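Local coordinates for protein bacterial leucyl aminopeptidase (Legionella pneumophila, PDB 6ESL) that is a zinc-dependent aminopeptidase, a virulence-associated secreted enzyme that probably removes N-terminal residues such as leucine from peptides during nutrient acquisition, at residues T138-Y143 with G226-M231; A32-P37 with T61-K66. All coordinates share one frame; numbering follows the deposited sequence.

Interaction 1: residues T138-Y143 with G226-M231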
loop_
_atom_site.group_PDB
_atom_site.type_symbol
_atom_site.label_atom_id
_atom_site.label_comp_id
_atom_site.label_asym_id
_atom_site.label_seq_id
_atom_site.Cartn_x
_atom_site.Cartn_y
_atom_site.Cartn_z
ATOM N N THR B 138 20.552 -27.694 -1.027
ATOM C CA THR B 138 21.660 -28.554 -0.596
ATOM C C THR B 138 22.906 -28.180 -1.358
ATOM O O THR B 138 23.934 -27.944 -0.762
ATOM C CB THR B 138 21.270 -30.031 -0.724
ATOM O OG1 THR B 138 20.178 -30.250 0.199
ATOM C CG2 THR B 138 22.474 -31.020 -0.434
ATOM N N HIS B 139 22.804 -28.094 -2.665
ATOM C CA HIS B 139 24.008 -27.773 -3.447
ATOM C C HIS B 139 24.487 -26.351 -3.134
ATOM O O HIS B 139 25.665 -26.109 -2.844
ATOM C CB HIS B 139 23.688 -27.885 -4.913
ATOM C CG HIS B 139 24.906 -27.745 -5.772
ATOM N ND1 HIS B 139 25.397 -26.506 -6.156
ATOM C CD2 HIS B 139 25.792 -28.668 -6.227
ATOM C CE1 HIS B 139 26.515 -26.684 -6.838
ATOM N NE2 HIS B 139 26.763 -27.975 -6.908
ATOM N N MET B 140 23.572 -25.371 -3.109
ATOM C CA MET B 140 24.033 -23.960 -2.922
ATOM C C MET B 140 24.706 -23.810 -1.589
ATOM O O MET B 140 25.743 -23.171 -1.516
ATOM C CB MET B 140 22.875 -22.969 -3.019
ATOM C CG MET B 140 22.391 -22.777 -4.437
ATOM S SD MET B 140 21.275 -21.356 -4.614
ATOM C CE MET B 140 22.370 -19.932 -4.475
ATOM N N THR B 141 24.152 -24.423 -0.545
ATOM C CA THR B 141 24.734 -24.263 0.790
ATOM C C THR B 141 26.050 -25.037 1.009
ATOM O O THR B 141 26.713 -24.849 2.013
ATOM C CB THR B 141 23.764 -24.633 1.900
ATOM O OG1 THR B 141 23.325 -26.028 1.786
ATOM C CG2 THR B 141 22.506 -23.722 1.905
ATOM N N SER B 142 26.455 -25.831 0.036
ATOM C CA SER B 142 27.692 -26.588 0.185
ATOM C C SER B 142 28.876 -25.820 -0.306
ATOM O O SER B 142 30.001 -26.192 0.071
ATOM C CB SER B 142 27.572 -27.943 -0.507
ATOM O OG SER B 142 27.814 -27.708 -1.865
ATOM N N TYR B 143 28.682 -24.675 -0.949
ATOM C CA TYR B 143 29.830 -23.834 -1.265
ATOM C C TYR B 143 30.278 -23.256 0.097
ATOM O O TYR B 143 29.434 -22.947 0.938
ATOM C CB TYR B 143 29.438 -22.714 -2.225
ATOM C CG TYR B 143 28.970 -23.203 -3.578
ATOM C CD1 TYR B 143 29.872 -23.400 -4.615
ATOM C CD2 TYR B 143 27.628 -23.466 -3.817
ATOM C CE1 TYR B 143 29.450 -23.847 -5.853
ATOM C CE2 TYR B 143 27.197 -23.913 -5.051
ATOM C CZ TYR B 143 28.111 -24.101 -6.066
ATOM O OH TYR B 143 27.686 -24.546 -7.297
ATOM N N GLY B 226 15.591 -18.263 -1.389
ATOM C CA GLY B 226 14.955 -17.595 -2.496
ATOM C C GLY B 226 15.490 -18.056 -3.841
ATOM O O GLY B 226 14.725 -18.258 -4.803
ATOM N N SER B 227 16.810 -18.163 -3.906
ATOM C CA SER B 227 17.479 -18.632 -5.156
ATOM C C SER B 227 16.912 -20.005 -5.602
ATOM O O SER B 227 16.692 -20.251 -6.814
ATOM C CB SER B 227 18.951 -18.734 -4.877
ATOM O OG SER B 227 19.587 -17.500 -4.711
ATOM N N SER B 228 16.593 -20.858 -4.615
ATOM C CA SER B 228 16.071 -22.192 -4.904
ATOM C C SER B 228 14.622 -22.232 -5.209
ATOM O O SER B 228 14.153 -22.993 -6.079
ATOM C CB SER B 228 16.343 -23.179 -3.752
ATOM O OG SER B 228 17.729 -23.226 -3.425
ATOM N N SER B 229 13.859 -21.470 -4.427
ATOM C CA SER B 229 12.460 -21.298 -4.764
ATOM C C SER B 229 12.278 -20.789 -6.194
ATOM O O SER B 229 11.387 -21.266 -6.861
ATOM C CB SER B 229 11.756 -20.320 -3.763
ATOM O OG SER B 229 11.659 -20.791 -2.437
ATOM N N ILE B 230 13.051 -19.774 -6.640
ATOM C CA ILE B 230 12.821 -19.280 -8.012
ATOM C C ILE B 230 13.369 -20.255 -9.083
ATOM O O ILE B 230 12.863 -20.280 -10.205
ATOM C CB ILE B 230 13.291 -17.832 -8.289
ATOM C CG1 ILE B 230 14.790 -17.749 -8.291
ATOM C CG2 ILE B 230 12.637 -16.849 -7.278
ATOM C CD1 ILE B 230 15.260 -16.462 -8.925
ATOM N N MET B 231 14.374 -21.063 -8.732
ATOM C CA MET B 231 14.882 -22.090 -9.673
ATOM C C MET B 231 13.792 -23.101 -9.988
ATOM O O MET B 231 13.664 -23.521 -11.130
ATOM C CB MET B 231 16.141 -22.781 -9.155
ATOM C CG MET B 231 16.764 -23.845 -10.158
ATOM S SD MET B 231 17.340 -23.004 -11.661
ATOM C CE MET B 231 18.850 -22.308 -11.010
#

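Interaction 2: residues A32-P37 with T61-K66. Unlike the reference sequence in segment 61-66: Lys66 (reference Gln).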
loop_
_atom_site.group_PDB
_atom_site.type_symbol
_atom_site.label_atom_id
_atom_site.label_comp_id
_atom_site.label_asym_id
_atom_site.label_seq_id
_atom_site.Cartn_x
_atom_site.Cartn_y
_atom_site.Cartn_z
ATOM N N ALA B 32 -11.646 19.295 -19.446
ATOM C CA ALA B 32 -11.865 19.264 -20.881
ATOM C C ALA B 32 -13.351 19.138 -21.294
ATOM O O ALA B 32 -13.691 19.587 -22.349
ATOM C CB ALA B 32 -11.024 18.171 -21.534
ATOM N N LYS B 33 -14.208 18.554 -20.461
ATOM C CA LYS B 33 -15.591 18.310 -20.816
ATOM C C LYS B 33 -16.561 19.349 -20.274
ATOM O O LYS B 33 -17.733 19.294 -20.580
ATOM C CB LYS B 33 -16.030 16.910 -20.350
ATOM C CG LYS B 33 -15.126 15.720 -20.784
ATOM C CD LYS B 33 -15.173 15.322 -22.273
ATOM C CE LYS B 33 -16.522 14.714 -22.746
ATOM N NZ LYS B 33 -16.798 14.767 -24.243
ATOM N N ILE B 34 -16.073 20.327 -19.512
ATOM C CA ILE B 34 -16.977 21.312 -18.889
ATOM C C ILE B 34 -17.530 22.231 -19.927
ATOM O O ILE B 34 -16.769 22.809 -20.689
ATOM C CB ILE B 34 -16.262 22.139 -17.772
ATOM C CG1 ILE B 34 -15.900 21.242 -16.637
ATOM C CG2 ILE B 34 -17.172 23.279 -17.275
ATOM C CD1 ILE B 34 -14.977 21.830 -15.576
ATOM N N THR B 35 -18.850 22.383 -19.974
ATOM C CA THR B 35 -19.497 23.391 -20.843
ATOM C C THR B 35 -20.344 24.465 -20.153
ATOM O O THR B 35 -20.838 25.374 -20.824
ATOM C CB THR B 35 -20.384 22.750 -21.925
ATOM O OG1 THR B 35 -21.473 22.064 -21.310
ATOM C CG2 THR B 35 -19.550 21.775 -22.761
ATOM N N VAL B 36 -20.526 24.398 -18.837
ATOM C CA VAL B 36 -21.062 25.558 -18.130
ATOM C C VAL B 36 -20.054 26.742 -18.260
ATOM O O VAL B 36 -18.828 26.541 -18.419
ATOM C CB VAL B 36 -21.404 25.242 -16.636
ATOM C CG1 VAL B 36 -22.278 23.967 -16.482
ATOM C CG2 VAL B 36 -20.191 25.073 -15.795
ATOM N N PRO B 37 -20.552 27.973 -18.180
ATOM C CA PRO B 37 -19.636 29.122 -18.113
ATOM C C PRO B 37 -18.638 29.039 -16.950
ATOM O O PRO B 37 -18.991 28.608 -15.835
ATOM C CB PRO B 37 -20.584 30.316 -17.933
ATOM C CG PRO B 37 -21.970 29.851 -18.303
ATOM C CD PRO B 37 -21.976 28.358 -18.131
ATOM N N THR B 61 -21.030 18.059 -10.749
ATOM C CA THR B 61 -21.061 16.764 -10.064
ATOM C C THR B 61 -21.607 15.669 -11.003
ATOM O O THR B 61 -21.012 14.579 -11.067
ATOM C CB THR B 61 -21.908 16.816 -8.773
ATOM O OG1 THR B 61 -21.295 17.744 -7.872
ATOM C CG2 THR B 61 -21.958 15.419 -8.070
ATOM N N ILE B 62 -22.678 15.952 -11.650
ATOM C CA ILE B 62 -23.315 15.047 -12.596
ATOM C C ILE B 62 -22.339 14.749 -13.724
ATOM O O ILE B 62 -22.094 13.597 -14.028
ATOM C CB ILE B 62 -24.652 15.548 -13.170
ATOM C CG1 ILE B 62 -25.732 15.789 -12.074
ATOM C CG2 ILE B 62 -25.229 14.563 -14.183
ATOM C CD1 ILE B 62 -25.821 14.667 -11.062
ATOM N N LEU B 63 -21.750 15.795 -14.289
ATOM C CA LEU B 63 -20.748 15.610 -15.300
ATOM C C LEU B 63 -19.627 14.711 -14.830
ATOM O O LEU B 63 -19.284 13.796 -15.571
ATOM C CB LEU B 63 -20.207 16.919 -15.875
ATOM C CG LEU B 63 -19.158 16.793 -16.978
ATOM C CD1 LEU B 63 -19.808 16.240 -18.239
ATOM C CD2 LEU B 63 -18.500 18.182 -17.271
ATOM N N ALA B 64 -19.079 14.947 -13.642
ATOM C CA ALA B 64 -17.964 14.228 -13.162
ATOM C C ALA B 64 -18.345 12.730 -13.011
ATOM O O ALA B 64 -17.468 11.843 -13.190
ATOM C CB ALA B 64 -17.461 14.731 -11.781
ATOM N N ASP B 65 -19.572 12.475 -12.559
ATOM C CA ASP B 65 -20.067 11.092 -12.333
ATOM C C ASP B 65 -20.010 10.358 -13.683
ATOM O O ASP B 65 -19.379 9.301 -13.742
ATOM C CB ASP B 65 -21.519 11.074 -11.858
ATOM C CG ASP B 65 -21.704 11.592 -10.353
ATOM O OD1 ASP B 65 -20.712 11.598 -9.545
ATOM O OD2 ASP B 65 -22.869 11.957 -10.022
ATOM N N LYS B 66 -20.502 11.009 -14.738
ATOM C CA LYS B 66 -20.507 10.411 -16.060
ATOM C C LYS B 66 -19.142 10.265 -16.690
ATOM O O LYS B 66 -18.882 9.272 -17.264
ATOM C CB LYS B 66 -21.437 11.138 -17.028
ATOM C CG LYS B 66 -22.903 11.141 -16.604
ATOM C CD LYS B 66 -23.600 9.758 -16.538
ATOM C CE LYS B 66 -25.089 9.896 -16.173
ATOM N NZ LYS B 66 -25.795 8.575 -16.076
#

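Interaction 1: residues T138-Y143 with G226-M231
Met140 and Ser228 bring the two helical backbones nearest, with 8.4 Å between their CA atoms, and this gap is bridged mainly by one side chain. Met140 points its CB toward helix 220-239. Its chain runs extended to the sulfur and then bends (chi3 73°), laying the thioether end alongside Ser227: SD lies 3.5 Å from Ser227 CB, and CE lies 3.6 Å from that same CB. The methyl also comes within 3.7 Å of Ser227 OG, while SD passes Ser228 OG more loosely at 4.2 Å. No hydrogen bond crosses between the segments, so the join is one of van der Waals contact at buried residues. Both serine hydroxyls are satisfied within their own helix, Ser227 OG by Asp223 O and Ser228 OG by Gly224 O. Each stands beside its backbone N (chi1 -70° for Ser227), which turns the hydroxyl back to the preceding turn. Within 138-143 itself, and taking no part in the contact, Ser142 OG donates to His139 O at 2.9 Å, and Ser142 N shares that acceptor. Ser228 also packs on Ile133, Thr136 and Leu137, extending the interface along helix 130-142. The side chain of Ser227 lies about 9 Å from a bound zinc ion, and the residue comes five positions, about one and a half turns, beyond the metal ligand Asp222. The geometry is thus that of an outer helix packed on the metal-bearing helix of the alpha/beta fold of M28 peptidases.

Interaction 2: residues A32-P37 with T61-K66
Leu63 reaches across to Lys33 and Ile34 where the backbones approach most closely, the CA atoms of Ile34 and Leu63 being 7.7 Å apart. Contacts with the main chain are the tighter kind. CG stands anti to the Leu63 backbone N (chi1 -179°), which sends CD2 out from the helix to the peptide joining the two residues: it lies 3.6 Å from Lys33 O and 3.8 Å from Ile34 CA.

The segments belong to the N-terminal four-stranded antiparallel sheet domain, whose strand order 2-3-1-4 is consistent with a ferredoxin-like fold, though its first helix and last strand are short; 32-37 is the loop entering strand 39-43, whereas helix 57-67 carries the other segment.

Among side chains, Leu63 CD2 touches Ile34 CG1 at 4.1 Å, the two chains crossing at about a right angle. Ile34 is buried and also packs on Leu60, while Leu63 meets Leu30. Lys33 supplies aliphatic contact through CB, 4.1 Å from Leu63 CD2, before its chain bends at chi2 and chi3 and leads the amine away.

The polar contact is with the second subunit, where Asp65 OD2 is hydrogen-bonded to His362 ND1. Separately, Thr61 packs on that subunit's Glu257, a zinc ligand.

How the interactions relate
From the N terminus, interaction 2 comes first. It closes a loop of 23 residues containing the hairpin strands 39-43 and 47-53, and so ties the loop after helix 28-31 to helix 57-67; the disulfide Cys29-Cys69 joins the flanks of the same region. Interaction 1 opens later and spans 82 residues, including helix 151-170 and three strands of the large mixed sheet, to pack helix 130-142 on helix 220-239. The two therefore run in series, neither nested nor crossed. The centres of interactions 1 and 2 are 58 Å apart on opposite sides of the chain's centre, consistent with separate N-terminal and peptidase domains. Helix 57-67 also lies against the second subunit, at residues of its peptidase region.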